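Local coordinates for protein TRAP dicarboxylate transporter-DctP subunit (Marinobacter aquaeolei, PDB 4PFI) that probably binds a small organic acid in the periplasm and delivers it to a TRAP-type membrane transporter for uptake, at residues F154-L168 against Q234-S248. Sequence-based numbering, arbitrary orientation.
Sequences FVPEGWMTWTANNPL and QNVLTMARASRFIAS. With NA (sodium ion), chain B.
Thr163 OG1 donates to Gln234 OE1 at 2.6 Å, in the amide plane and on a lone pair, and is also bonded to Gln218 NE2. Close by lies a classic beta bulge: Asn235 N and Val236 N both donate to Ala164 O, from opposite faces of its plane, while Gln234 O and Asn235 OD1 bind the sodium ion, with Gly298 O and two waters. At the far end the pairing is regular, Val155 and Ala247 exchanging two 2.8 Å backbone bonds. Residues 240-242 form a turn between the strands, with Met160 N still donating to Ser243 O at 2.8 Å, and three waters link Met160 O to the backbone N of Ala240, Arg241 and Ala242.

The Trp159 ring is clamped between two arginines. The CB and CG of Arg241 lie over one face; on the other, extended Arg244 (chi2 and chi3 near 180°) lays its CG and then its guanidinium, planes 28° apart, with NH2 3.3 Å from Trp159 CZ2. Were Trp159 an alanine, the Arg244 guanidinium would probably lose its stacking partner and a gap would open beside Arg241. Arg244 NH1 and NH2 are hydrogen-bonded to Pro121 O and Glu122 O, which fixes the group over the ring. Ala240 CB packs over the six-membered ring of Trp162, and the selenium of selenomethionine Met160 (SE) lies obliquely to the Phe245 ring, 4.1 Å from its centre, a Met-aromatic contact.

Strand 149-164, interrupted near Met160, thus pairs first with 244-252 and then with 236-239, consistent with the interdomain connections of periplasmic solute-binding proteins. Helix 263-296 packs on Val155 and Pro156, helix 124-132 on Phe154 and Ile246, and helix 222-228 on Thr161 and Thr163.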
loop_
_atom_site.group_PDB
_atom_site.type_symbol
_atom_site.label_atom_id
_atom_site.label_comp_id
_atom_site.label_asym_id
_atom_site.label_seq_id
_atom_site.Cartn_x
_atom_site.Cartn_y
_atom_site.Cartn_z
ATOM N N PHE A 154 -5.651 7.579 4.394
ATOM C CA PHE A 154 -4.963 6.344 4.071
ATOM C C PHE A 154 -5.961 5.193 3.916
ATOM O O PHE A 154 -6.970 5.146 4.620
ATOM C CB PHE A 154 -3.930 6.036 5.165
ATOM C CG PHE A 154 -2.838 7.081 5.274
ATOM C CD1 PHE A 154 -1.999 7.334 4.204
ATOM C CD2 PHE A 154 -2.682 7.848 6.435
ATOM C CE1 PHE A 154 -1.016 8.304 4.293
ATOM C CE2 PHE A 154 -1.686 8.824 6.522
ATOM C CZ PHE A 154 -0.857 9.053 5.458
ATOM N N VAL A 155 -5.679 4.280 2.989
ATOM C CA VAL A 155 -6.507 3.102 2.768
ATOM C C VAL A 155 -5.698 1.791 2.743
ATOM O O VAL A 155 -4.716 1.683 2.017
ATOM C CB VAL A 155 -7.262 3.228 1.444
ATOM C CG1 VAL A 155 -8.164 2.024 1.247
ATOM C CG2 VAL A 155 -8.064 4.547 1.416
ATOM N N PRO A 156 -6.123 0.785 3.524
ATOM C CA PRO A 156 -5.467 -0.537 3.575
ATOM C C PRO A 156 -5.769 -1.387 2.324
ATOM O O PRO A 156 -6.920 -1.389 1.882
ATOM C CB PRO A 156 -6.103 -1.191 4.810
ATOM C CG PRO A 156 -7.513 -0.588 4.863
ATOM C CD PRO A 156 -7.352 0.839 4.341
ATOM N N GLU A 157 -4.774 -2.067 1.743
ATOM C CA GLU A 157 -5.034 -2.979 0.609
ATOM C C GLU A 157 -4.731 -4.419 0.999
ATOM O O GLU A 157 -5.018 -5.359 0.252
ATOM C CB GLU A 157 -4.265 -2.574 -0.646
ATOM C CG GLU A 157 -4.323 -1.093 -0.897
ATOM C CD GLU A 157 -3.693 -0.662 -2.222
ATOM O OE1 GLU A 157 -2.569 -0.104 -2.192
ATOM O OE2 GLU A 157 -4.320 -0.857 -3.294
ATOM N N GLY A 158 -4.190 -4.605 2.191
ATOM C CA GLY A 158 -4.030 -5.937 2.721
ATOM C C GLY A 158 -2.637 -6.197 3.255
ATOM O O GLY A 158 -1.707 -5.423 3.016
ATOM N N TRP A 159 -2.499 -7.273 4.018
ATOM C CA TRP A 159 -1.204 -7.719 4.475
ATOM C C TRP A 159 -0.282 -8.011 3.285
ATOM O O TRP A 159 -0.673 -8.738 2.368
ATOM C CB TRP A 159 -1.393 -9.005 5.270
ATOM C CG TRP A 159 -1.812 -8.804 6.682
ATOM C CD1 TRP A 159 -2.974 -9.202 7.254
ATOM C CD2 TRP A 159 -1.063 -8.137 7.710
ATOM N NE1 TRP A 159 -3.006 -8.820 8.583
ATOM C CE2 TRP A 159 -1.844 -8.170 8.887
ATOM C CE3 TRP A 159 0.191 -7.523 7.744
ATOM C CZ2 TRP A 159 -1.413 -7.612 10.091
ATOM C CZ3 TRP A 159 0.617 -6.959 8.938
ATOM C CH2 TRP A 159 -0.183 -7.015 10.100
HETATM N N MSE A 160 0.945 -7.498 3.296
HETATM C CA MSE A 160 1.947 -7.931 2.304
HETATM C C MSE A 160 2.201 -9.438 2.513
HETATM O O MSE A 160 2.289 -9.904 3.646
HETATM C CB MSE A 160 3.257 -7.149 2.422
HETATM C CG MSE A 160 3.106 -5.653 2.153
HETATM SE SE MSE A 160 2.678 -5.269 0.280
HETATM C CE MSE A 160 4.482 -5.454 -0.505
ATOM N N THR A 161 2.322 -10.185 1.425
ATOM C CA THR A 161 2.534 -11.621 1.502
ATOM C C THR A 161 3.785 -11.976 0.706
ATOM O O THR A 161 4.075 -11.336 -0.296
ATOM C CB THR A 161 1.309 -12.358 0.944
ATOM O OG1 THR A 161 0.193 -12.186 1.847
ATOM C CG2 THR A 161 1.603 -13.841 0.767
ATOM N N TRP A 162 4.568 -12.941 1.171
ATOM C CA TRP A 162 5.830 -13.264 0.515
ATOM C C TRP A 162 5.661 -14.537 -0.332
ATOM O O TRP A 162 4.966 -15.461 0.085
ATOM C CB TRP A 162 6.911 -13.535 1.554
ATOM C CG TRP A 162 7.211 -12.416 2.490
ATOM C CD1 TRP A 162 6.855 -11.121 2.351
ATOM C CD2 TRP A 162 7.953 -12.497 3.702
ATOM N NE1 TRP A 162 7.342 -10.369 3.404
ATOM C CE2 TRP A 162 8.017 -11.200 4.252
ATOM C CE3 TRP A 162 8.569 -13.540 4.390
ATOM C CZ2 TRP A 162 8.665 -10.920 5.439
ATOM C CZ3 TRP A 162 9.216 -13.257 5.579
ATOM C CH2 TRP A 162 9.263 -11.961 6.084
ATOM N N THR A 163 6.280 -14.588 -1.510
ATOM C CA THR A 163 6.379 -15.828 -2.264
ATOM C C THR A 163 7.840 -16.109 -2.597
ATOM O O THR A 163 8.672 -15.199 -2.681
ATOM C CB THR A 163 5.577 -15.802 -3.610
ATOM O OG1 THR A 163 6.146 -14.855 -4.514
ATOM C CG2 THR A 163 4.166 -15.415 -3.398
ATOM N N ALA A 164 8.120 -17.394 -2.771
ATOM C CA ALA A 164 9.399 -17.876 -3.188
ATOM C C ALA A 164 9.246 -19.358 -3.550
ATOM O O ALA A 164 8.138 -19.910 -3.544
ATOM C CB ALA A 164 10.415 -17.700 -2.078
ATOM N N ASN A 165 10.375 -19.993 -3.861
ATOM C CA ASN A 165 10.385 -21.420 -4.093
ATOM C C ASN A 165 10.891 -22.214 -2.897
ATOM O O ASN A 165 11.320 -23.350 -3.039
ATOM C CB ASN A 165 11.125 -21.741 -5.379
ATOM C CG ASN A 165 10.263 -21.501 -6.580
ATOM O OD1 ASN A 165 9.055 -21.749 -6.540
ATOM N ND2 ASN A 165 10.851 -20.984 -7.644
ATOM N N ASN A 166 10.814 -21.597 -1.718
ATOM C CA ASN A 166 11.056 -22.269 -0.448
ATOM C C ASN A 166 10.384 -21.464 0.648
ATOM O O ASN A 166 10.008 -20.321 0.419
ATOM C CB ASN A 166 12.566 -22.406 -0.167
ATOM C CG ASN A 166 13.331 -21.128 -0.425
ATOM O OD1 ASN A 166 13.817 -20.874 -1.540
ATOM N ND2 ASN A 166 13.420 -20.290 0.593
ATOM N N PRO A 167 10.210 -22.051 1.837
ATOM C CA PRO A 167 9.584 -21.272 2.915
ATOM C C PRO A 167 10.534 -20.198 3.427
ATOM O O PRO A 167 11.736 -20.368 3.322
ATOM C CB PRO A 167 9.296 -22.312 4.014
ATOM C CG PRO A 167 9.516 -23.673 3.363
ATOM C CD PRO A 167 10.529 -23.425 2.259
ATOM N N LEU A 168 9.996 -19.102 3.951
ATOM C CA LEU A 168 10.811 -18.010 4.453
ATOM C C LEU A 168 10.532 -17.864 5.956
ATOM O O LEU A 168 9.846 -16.931 6.380
ATOM C CB LEU A 168 10.492 -16.728 3.698
ATOM C CG LEU A 168 10.816 -16.780 2.198
ATOM C CD1 LEU A 168 10.105 -15.682 1.427
ATOM C CD2 LEU A 168 12.325 -16.689 1.953
ATOM N N GLN A 234 5.615 -19.963 -8.443
ATOM C CA GLN A 234 6.133 -19.999 -7.088
ATOM C C GLN A 234 5.578 -21.261 -6.380
ATOM O O GLN A 234 4.609 -21.869 -6.837
ATOM C CB GLN A 234 5.782 -18.711 -6.316
ATOM C CG GLN A 234 6.298 -17.376 -6.888
ATOM C CD GLN A 234 7.753 -17.090 -6.515
ATOM O OE1 GLN A 234 8.054 -16.194 -5.699
ATOM N NE2 GLN A 234 8.673 -17.831 -7.126
ATOM N N ASN A 235 6.207 -21.668 -5.294
ATOM C CA ASN A 235 5.827 -22.885 -4.562
ATOM C C ASN A 235 5.375 -22.605 -3.133
ATOM O O ASN A 235 4.626 -23.391 -2.546
ATOM C CB ASN A 235 7.002 -23.875 -4.536
ATOM C CG ASN A 235 7.172 -24.641 -5.872
ATOM O OD1 ASN A 235 6.248 -24.764 -6.679
ATOM N ND2 ASN A 235 8.353 -25.182 -6.069
ATOM N N VAL A 236 5.800 -21.482 -2.564
ATOM C CA VAL A 236 5.486 -21.239 -1.186
ATOM C C VAL A 236 5.035 -19.800 -0.956
ATOM O O VAL A 236 5.746 -18.856 -1.271
ATOM C CB VAL A 236 6.689 -21.559 -0.251
ATOM C CG1 VAL A 236 6.293 -21.321 1.190
ATOM C CG2 VAL A 236 7.193 -22.979 -0.458
ATOM N N LEU A 237 3.841 -19.659 -0.399
ATOM C CA LEU A 237 3.324 -18.371 0.046
ATOM C C LEU A 237 3.569 -18.222 1.556
ATOM O O LEU A 237 2.971 -18.965 2.340
ATOM C CB LEU A 237 1.826 -18.340 -0.236
ATOM C CG LEU A 237 1.222 -16.956 -0.382
ATOM C CD1 LEU A 237 0.988 -16.763 -1.845
ATOM C CD2 LEU A 237 -0.068 -16.836 0.380
ATOM N N THR A 238 4.472 -17.334 1.977
ATOM C CA THR A 238 4.737 -17.173 3.417
ATOM C C THR A 238 4.047 -15.904 3.959
ATOM O O THR A 238 4.260 -14.813 3.459
ATOM C CB THR A 238 6.276 -17.093 3.763
ATOM O OG1 THR A 238 6.948 -18.297 3.377
ATOM C CG2 THR A 238 6.500 -16.894 5.234
HETATM N N MSE A 239 3.247 -16.058 5.002
HETATM C CA MSE A 239 2.515 -14.943 5.565
HETATM C C MSE A 239 3.186 -14.575 6.891
HETATM O O MSE A 239 3.022 -15.254 7.906
HETATM C CB MSE A 239 1.042 -15.331 5.698
HETATM C CG MSE A 239 0.548 -16.115 4.398
HETATM SE SE MSE A 239 -1.376 -16.255 4.330
HETATM C CE MSE A 239 -1.762 -15.041 2.850
ATOM N N ALA A 240 4.006 -13.534 6.846
ATOM C CA ALA A 240 4.732 -13.088 8.033
ATOM C C ALA A 240 3.985 -12.004 8.775
ATOM O O ALA A 240 4.334 -11.714 9.899
ATOM C CB ALA A 240 6.094 -12.567 7.663
ATOM N N ARG A 241 2.953 -11.431 8.144
ATOM C CA ARG A 241 2.243 -10.263 8.673
ATOM C C ARG A 241 3.288 -9.236 9.198
ATOM O O ARG A 241 3.338 -8.925 10.384
ATOM C CB ARG A 241 1.252 -10.720 9.746
ATOM C CG ARG A 241 0.012 -11.437 9.190
ATOM C CD ARG A 241 -0.992 -11.838 10.318
ATOM N NE ARG A 241 -0.343 -12.734 11.286
ATOM C CZ ARG A 241 -0.221 -12.513 12.595
ATOM N NH1 ARG A 241 -0.734 -11.426 13.187
ATOM N NH2 ARG A 241 0.420 -13.411 13.328
ATOM N N ALA A 242 4.158 -8.767 8.300
ATOM C CA ALA A 242 5.237 -7.857 8.675
ATOM C C ALA A 242 4.825 -6.427 8.379
ATOM O O ALA A 242 5.093 -5.528 9.160
ATOM C CB ALA A 242 6.535 -8.221 7.947
ATOM N N SER A 243 4.149 -6.213 7.253
ATOM C CA SER A 243 3.629 -4.886 6.918
ATOM C C SER A 243 2.422 -5.013 6.011
ATOM O O SER A 243 2.216 -6.036 5.345
ATOM C CB SER A 243 4.694 -4.046 6.211
ATOM O OG SER A 243 5.201 -4.751 5.099
ATOM N N ARG A 244 1.643 -3.946 5.957
ATOM C CA ARG A 244 0.482 -3.856 5.106
ATOM C C ARG A 244 0.723 -2.958 3.895
ATOM O O ARG A 244 1.543 -2.048 3.930
ATOM C CB ARG A 244 -0.662 -3.273 5.904
ATOM C CG ARG A 244 -1.292 -4.222 6.909
ATOM C CD ARG A 244 -2.412 -3.491 7.608
ATOM N NE ARG A 244 -3.083 -4.279 8.635
ATOM C CZ ARG A 244 -2.728 -4.297 9.908
ATOM N NH1 ARG A 244 -1.686 -3.589 10.329
ATOM N NH2 ARG A 244 -3.411 -5.027 10.772
ATOM N N PHE A 245 -0.014 -3.211 2.825
ATOM C CA PHE A 245 -0.083 -2.275 1.709
ATOM C C PHE A 245 -1.007 -1.153 2.122
ATOM O O PHE A 245 -2.186 -1.386 2.337
ATOM C CB PHE A 245 -0.762 -2.924 0.517
ATOM C CG PHE A 245 -0.089 -2.711 -0.796
ATOM C CD1 PHE A 245 1.292 -2.547 -0.890
ATOM C CD2 PHE A 245 -0.832 -2.806 -1.983
ATOM C CE1 PHE A 245 1.923 -2.430 -2.148
ATOM C CE2 PHE A 245 -0.208 -2.697 -3.251
ATOM C CZ PHE A 245 1.168 -2.507 -3.331
ATOM N N ILE A 246 -0.482 0.062 2.194
ATOM C CA ILE A 246 -1.267 1.227 2.566
ATOM C C ILE A 246 -1.197 2.227 1.430
ATOM O O ILE A 246 -0.107 2.712 1.111
ATOM C CB ILE A 246 -0.661 1.899 3.793
ATOM C CG1 ILE A 246 -0.529 0.895 4.947
ATOM C CG2 ILE A 246 -1.502 3.120 4.206
ATOM C CD1 ILE A 246 -1.864 0.370 5.453
ATOM N N ALA A 247 -2.333 2.551 0.813
ATOM C CA ALA A 247 -2.362 3.525 -0.278
ATOM C C ALA A 247 -2.901 4.874 0.224
ATOM O O ALA A 247 -3.756 4.902 1.109
ATOM C CB ALA A 247 -3.224 3.011 -1.404
ATOM N N SER A 248 -2.396 5.979 -0.339
ATOM C CA SER A 248 -2.857 7.335 -0.012
ATOM C C SER A 248 -3.959 7.764 -0.949
ATOM O O SER A 248 -3.897 7.470 -2.145
ATOM C CB SER A 248 -1.726 8.359 -0.225
ATOM O OG SER A 248 -0.927 8.538 0.913
HETATM NA NA NA B . 4.180 -24.155 -7.561
HETATM O O HOH W 1 0.673 0.516 -1.076
HETATM O O HOH W 2 4.631 -11.875 4.575
HETATM O O HOH W 3 1.484 -11.758 5.658
HETATM O O HOH W 4 4.294 -9.065 5.539
HETATM O O HOH W 5 7.681 -18.398 0.877
HETATM O O HOH W 6 2.015 -23.242 -8.410
HETATM O O HOH W 7 5.539 -23.672 -9.691
#